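Local coordinates for protein ORF 37 (Human herpesvirus 8 type M, PDB 3FHD) that cuts double- and single-stranded DNA as an endonuclease and exonuclease, processing branched or non-linear viral DNA to promote production of packaged unit-length linear genomes, at residues A30-S34 with F62-V68; I77-P82 with I493-Y499. All blocks are in the same frame, centred on the assembly; numbering follows the deposited sequence.

Overall arrangement
From its N terminus the chain runs through residues 30-34, passes helices 38-42, 47-55 and 59-64, and comes back on itself at 62-68, where interaction 1 closes a short, largely helical loop. Helix 66-72 then leads into 77-82, which is met by residues 493-499, more than 400 positions later, after the mixed sheet and its magnesium site. Interaction 2 therefore closes a loop that takes in nearly the whole nuclease, and the two contacts follow in series without crossing. Their centres lie about 18 Å apart on one side of the molecule, bridged by L63, which packs on I493 and W495. Together they tie both chain ends to the N-terminal helices.

Interaction 1 (A30-S34 with F62-V68); sequences ADLFS and FLKHAKV
F33 points the edge of its ring at the face of H65, a T-shaped stack with the planes at 60° and CD2 over the centre of the imidazole. At the far end of the same ring, F33 CZ meets F62 CE1 at 3.4 Å; these two phenyls touch rim to rim, neither lying over the other. V68 CG2 touches the same CZ and lies over the centre of one face of the F62 ring. The aliphatic part of K67 runs antiparallel alongside F33, bringing K67 NZ 3.8 Å from F33 CB. L32 crosses F62 at about a right angle, CD1 against CD1.

H65 is the N-cap of helix 66-72: a chi1 of -168° carries its ring away from its own N, and ND1 accepts from K67 N at 3.0 Å, nearly straight and in the ring plane. This leaves NE2 to reach D31 OD1 at 2.8 Å, though the bond is bent (125°) and weak. The same OD1 takes F33 N from above the carboxylate plane, making an Asx turn within the type I turn D31-S34. F33 also meets the ring of F91 on helix 83-100, while L32 packs on Y88 and F62 on L84 of that helix.

Interaction 2 (I77-P82 with I493-Y499); sequences IQPSMP and IKWDFSY
P79 and D496 hold the middle of this contact: D496 N donates to P79 O at 2.8 Å, almost straight at 173°, with the donor tilted from the carbonyl plane. Beside this N-H bond the same oxygen has a weaker CA-H...O contact from W495. The packed side is built by the side chains of P79, I493, M81, W495 and F497. The P79 ring crosses I493, P79 CG against I493 CG2 at 3.9 Å, and that CG2 sits over the centre of one indole face of W495; F497 CZ covers the opposite face, toward the rim. M81 lies beside W495, pointing the same way, and its CG also meets F497 at the ring edge. W71 and C72 from helix 66-72, L63 and F59 from helix 59-64 and W482 from helix 468-489 pack against this layer.

The other side is wet. Water 1 links I77 O to K494 N, and water 3 donates to M81 O and D496 O and bonds S80 OG at 3.1 Å. Here Q78 lays its CB and CG along K494 O, and D496 offers OD1 to both S498 N and S498 OG, the hydroxyl from the syn side. K494 is held at its end instead: bent at its last two torsions, it brings CE 3.3 Å from I77 O, and its NZ bonds to the carbonyls of C72 and Q74. A separate apolar touch ends the contact, Y499 CD2 lying 3.6 Å from CD of P82, which follows a cis peptide.

Two extended, non-regular segments thus meet through one straight backbone bond rather than a regular ladder, joining the run into helix 83-100 to the Asx turn of D496, which leads toward helix 498-502.

Interaction 1 (A30-S34 with F62-V68)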
# COMPACT_ATOMS: atom_id res chain seq x y z
N ALA A 30 16.07 19.07 12.47
CA ALA A 30 17.27 18.26 12.33
C ALA A 30 17.94 18.65 11.03
O ALA A 30 17.30 19.18 10.12
CB ALA A 30 16.93 16.77 12.33
N ASP A 31 19.23 18.39 10.95
CA ASP A 31 19.97 18.76 9.77
C ASP A 31 20.47 17.49 9.10
O ASP A 31 21.37 16.83 9.61
CB ASP A 31 21.12 19.70 10.16
CG ASP A 31 21.77 20.38 8.96
OD1 ASP A 31 21.34 20.16 7.81
OD2 ASP A 31 22.74 21.15 9.17
N LEU A 32 19.89 17.16 7.94
CA LEU A 32 20.41 16.06 7.13
C LEU A 32 21.85 16.32 6.72
O LEU A 32 22.58 15.40 6.38
CB LEU A 32 19.54 15.78 5.89
CG LEU A 32 18.24 14.97 6.04
CD1 LEU A 32 17.53 14.78 4.70
CD2 LEU A 32 18.49 13.63 6.73
N PHE A 33 22.26 17.58 6.75
CA PHE A 33 23.62 17.96 6.36
C PHE A 33 24.55 18.14 7.55
O PHE A 33 25.76 18.27 7.38
CB PHE A 33 23.58 19.19 5.43
CG PHE A 33 22.89 18.91 4.12
CD1 PHE A 33 23.55 18.20 3.13
CD2 PHE A 33 21.58 19.31 3.91
CE1 PHE A 33 22.91 17.91 1.92
CE2 PHE A 33 20.92 19.03 2.71
CZ PHE A 33 21.59 18.33 1.71
N SER A 34 23.99 18.11 8.75
CA SER A 34 24.80 18.20 9.97
C SER A 34 25.54 16.89 10.17
O SER A 34 25.02 15.82 9.85
CB SER A 34 23.93 18.48 11.19
OG SER A 34 24.69 18.36 12.38
N PHE A 62 14.56 18.39 2.89
CA PHE A 62 15.81 18.22 2.14
C PHE A 62 15.93 19.26 0.97
O PHE A 62 16.92 19.99 0.87
CB PHE A 62 15.91 16.76 1.66
CG PHE A 62 17.06 16.49 0.74
CD1 PHE A 62 18.36 16.38 1.23
CD2 PHE A 62 16.84 16.31 -0.61
CE1 PHE A 62 19.42 16.10 0.36
CE2 PHE A 62 17.90 16.04 -1.50
CZ PHE A 62 19.19 15.94 -1.01
N LEU A 63 14.92 19.34 0.10
CA LEU A 63 15.00 20.18 -1.08
C LEU A 63 14.92 21.69 -0.76
O LEU A 63 15.31 22.54 -1.59
CB LEU A 63 13.88 19.80 -2.07
CG LEU A 63 13.95 18.40 -2.66
CD1 LEU A 63 12.74 18.18 -3.59
CD2 LEU A 63 15.28 18.19 -3.37
N LYS A 64 14.45 21.99 0.45
CA LYS A 64 14.27 23.37 0.92
C LYS A 64 15.50 23.84 1.68
O LYS A 64 15.63 25.03 1.96
CB LYS A 64 13.03 23.48 1.83
CG LYS A 64 11.68 23.35 1.09
CD LYS A 64 11.13 24.70 0.74
CE LYS A 64 10.06 24.66 -0.36
NZ LYS A 64 9.11 25.81 -0.15
N HIS A 65 16.40 22.91 2.01
CA HIS A 65 17.61 23.25 2.81
C HIS A 65 18.49 24.26 2.07
O HIS A 65 18.55 24.24 0.84
CB HIS A 65 18.39 21.96 3.12
CG HIS A 65 19.46 22.12 4.16
ND1 HIS A 65 20.66 22.76 3.90
CD2 HIS A 65 19.53 21.72 5.46
CE1 HIS A 65 21.41 22.77 5.00
NE2 HIS A 65 20.74 22.15 5.95
N ALA A 66 19.17 25.14 2.80
CA ALA A 66 20.07 26.13 2.20
C ALA A 66 21.11 25.53 1.24
O ALA A 66 21.40 26.11 0.19
CB ALA A 66 20.76 26.98 3.29
N LYS A 67 21.66 24.37 1.58
CA LYS A 67 22.70 23.74 0.78
C LYS A 67 22.20 23.17 -0.57
O LYS A 67 22.93 23.24 -1.55
CB LYS A 67 23.46 22.69 1.61
CG LYS A 67 24.18 23.25 2.85
CD LYS A 67 25.25 22.27 3.33
CE LYS A 67 26.13 22.81 4.46
NZ LYS A 67 25.87 22.14 5.78
N VAL A 68 20.96 22.66 -0.62
CA VAL A 68 20.33 22.23 -1.90
C VAL A 68 19.96 23.46 -2.75
O VAL A 68 20.14 23.46 -3.97
CB VAL A 68 19.08 21.32 -1.67
CG1 VAL A 68 18.40 20.95 -3.01
CG2 VAL A 68 19.45 20.04 -0.93

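Interaction 2 (I77-P82 with I493-Y499)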
# COMPACT_ATOMS: atom_id res chain seq x y z
N ILE A 77 23.34 23.25 -13.01
CA ILE A 77 22.62 22.24 -12.25
C ILE A 77 21.15 22.15 -12.67
O ILE A 77 20.36 23.08 -12.45
CB ILE A 77 22.82 22.43 -10.72
CG1 ILE A 77 24.32 22.37 -10.35
CG2 ILE A 77 21.97 21.43 -9.91
CD1 ILE A 77 25.06 21.06 -10.74
N GLN A 78 20.80 21.02 -13.28
CA GLN A 78 19.42 20.72 -13.65
C GLN A 78 19.03 19.29 -13.16
O GLN A 78 19.12 18.31 -13.90
CB GLN A 78 19.24 20.89 -15.17
CG GLN A 78 19.53 22.34 -15.64
CD GLN A 78 20.06 22.46 -17.07
OE1 GLN A 78 20.14 21.47 -17.82
NE2 GLN A 78 20.42 23.67 -17.46
N PRO A 79 18.62 19.19 -11.88
CA PRO A 79 18.38 17.89 -11.22
C PRO A 79 17.30 17.02 -11.88
O PRO A 79 16.25 17.52 -12.33
CB PRO A 79 17.96 18.30 -9.80
CG PRO A 79 18.54 19.62 -9.61
CD PRO A 79 18.40 20.30 -10.95
N SER A 80 17.58 15.73 -11.93
CA SER A 80 16.76 14.74 -12.60
C SER A 80 16.19 13.73 -11.57
O SER A 80 16.82 13.50 -10.53
CB SER A 80 17.65 14.00 -13.60
OG SER A 80 16.97 12.93 -14.22
N MET A 81 15.02 13.16 -11.86
CA MET A 81 14.52 11.99 -11.14
C MET A 81 14.70 10.72 -11.99
O MET A 81 14.49 10.77 -13.22
CB MET A 81 13.05 12.17 -10.74
CG MET A 81 12.81 13.37 -9.81
SD MET A 81 13.34 13.15 -8.08
CE MET A 81 11.97 12.17 -7.46
N PRO A 82 15.07 9.59 -11.37
CA PRO A 82 15.11 9.36 -9.92
C PRO A 82 16.39 9.78 -9.17
O PRO A 82 16.48 9.53 -7.97
CB PRO A 82 14.93 7.86 -9.83
CG PRO A 82 15.72 7.36 -11.04
CD PRO A 82 15.49 8.38 -12.11
N ILE A 493 14.16 25.09 -8.49
CA ILE A 493 14.87 23.91 -8.99
C ILE A 493 14.68 23.74 -10.50
O ILE A 493 13.55 23.61 -10.99
CB ILE A 493 14.44 22.57 -8.24
CG1 ILE A 493 14.80 22.62 -6.75
CG2 ILE A 493 15.12 21.33 -8.88
CD1 ILE A 493 14.45 21.31 -5.96
N LYS A 494 15.79 23.70 -11.24
CA LYS A 494 15.71 23.52 -12.68
C LYS A 494 15.52 22.06 -13.09
O LYS A 494 16.38 21.48 -13.73
CB LYS A 494 16.94 24.13 -13.38
CG LYS A 494 17.06 25.64 -13.20
CD LYS A 494 18.22 26.23 -14.03
CE LYS A 494 19.57 26.14 -13.29
NZ LYS A 494 19.59 26.92 -12.01
N TRP A 495 14.36 21.50 -12.71
CA TRP A 495 14.04 20.09 -12.93
C TRP A 495 14.26 19.71 -14.39
O TRP A 495 13.82 20.45 -15.30
CB TRP A 495 12.57 19.81 -12.59
CG TRP A 495 12.17 20.08 -11.18
CD1 TRP A 495 11.51 21.17 -10.70
CD2 TRP A 495 12.37 19.21 -10.07
NE1 TRP A 495 11.28 21.04 -9.35
CE2 TRP A 495 11.81 19.85 -8.93
CE3 TRP A 495 12.98 17.94 -9.92
CZ2 TRP A 495 11.84 19.28 -7.65
CZ3 TRP A 495 13.01 17.36 -8.63
CH2 TRP A 495 12.44 18.03 -7.52
N ASP A 496 14.96 18.59 -14.60
CA ASP A 496 15.12 17.99 -15.92
C ASP A 496 14.33 16.70 -15.88
O ASP A 496 14.77 15.70 -15.31
CB ASP A 496 16.62 17.76 -16.24
CG ASP A 496 16.84 17.08 -17.60
OD1 ASP A 496 15.95 16.36 -18.09
OD2 ASP A 496 17.92 17.27 -18.21
N PHE A 497 13.12 16.73 -16.46
CA PHE A 497 12.23 15.57 -16.40
C PHE A 497 12.31 14.67 -17.66
O PHE A 497 11.47 13.77 -17.85
CB PHE A 497 10.78 16.03 -16.12
CG PHE A 497 10.54 16.56 -14.71
CD1 PHE A 497 11.03 15.87 -13.59
CD2 PHE A 497 9.79 17.72 -14.51
CE1 PHE A 497 10.78 16.35 -12.29
CE2 PHE A 497 9.54 18.20 -13.23
CZ PHE A 497 10.03 17.52 -12.12
N SER A 498 13.33 14.92 -18.51
CA SER A 498 13.65 14.04 -19.65
C SER A 498 13.60 12.55 -19.28
O SER A 498 12.88 11.77 -19.90
CB SER A 498 15.03 14.37 -20.24
OG SER A 498 15.11 15.73 -20.62
N TYR A 499 14.37 12.17 -18.25
CA TYR A 499 14.46 10.76 -17.85
C TYR A 499 13.13 10.24 -17.32
O TYR A 499 12.75 9.09 -17.58
CB TYR A 499 15.59 10.52 -16.83
CG TYR A 499 15.91 9.05 -16.66
CD1 TYR A 499 16.83 8.41 -17.51
CD2 TYR A 499 15.28 8.28 -15.68
CE1 TYR A 499 17.12 7.04 -17.38
CE2 TYR A 499 15.56 6.91 -15.53
CZ TYR A 499 16.49 6.31 -16.38
OH TYR A 499 16.77 4.97 -16.24
O HOH W 1 18.60 23.83 -10.33
O HOH W 2 19.80 17.45 -16.11
O HOH W 3 14.01 12.83 -14.95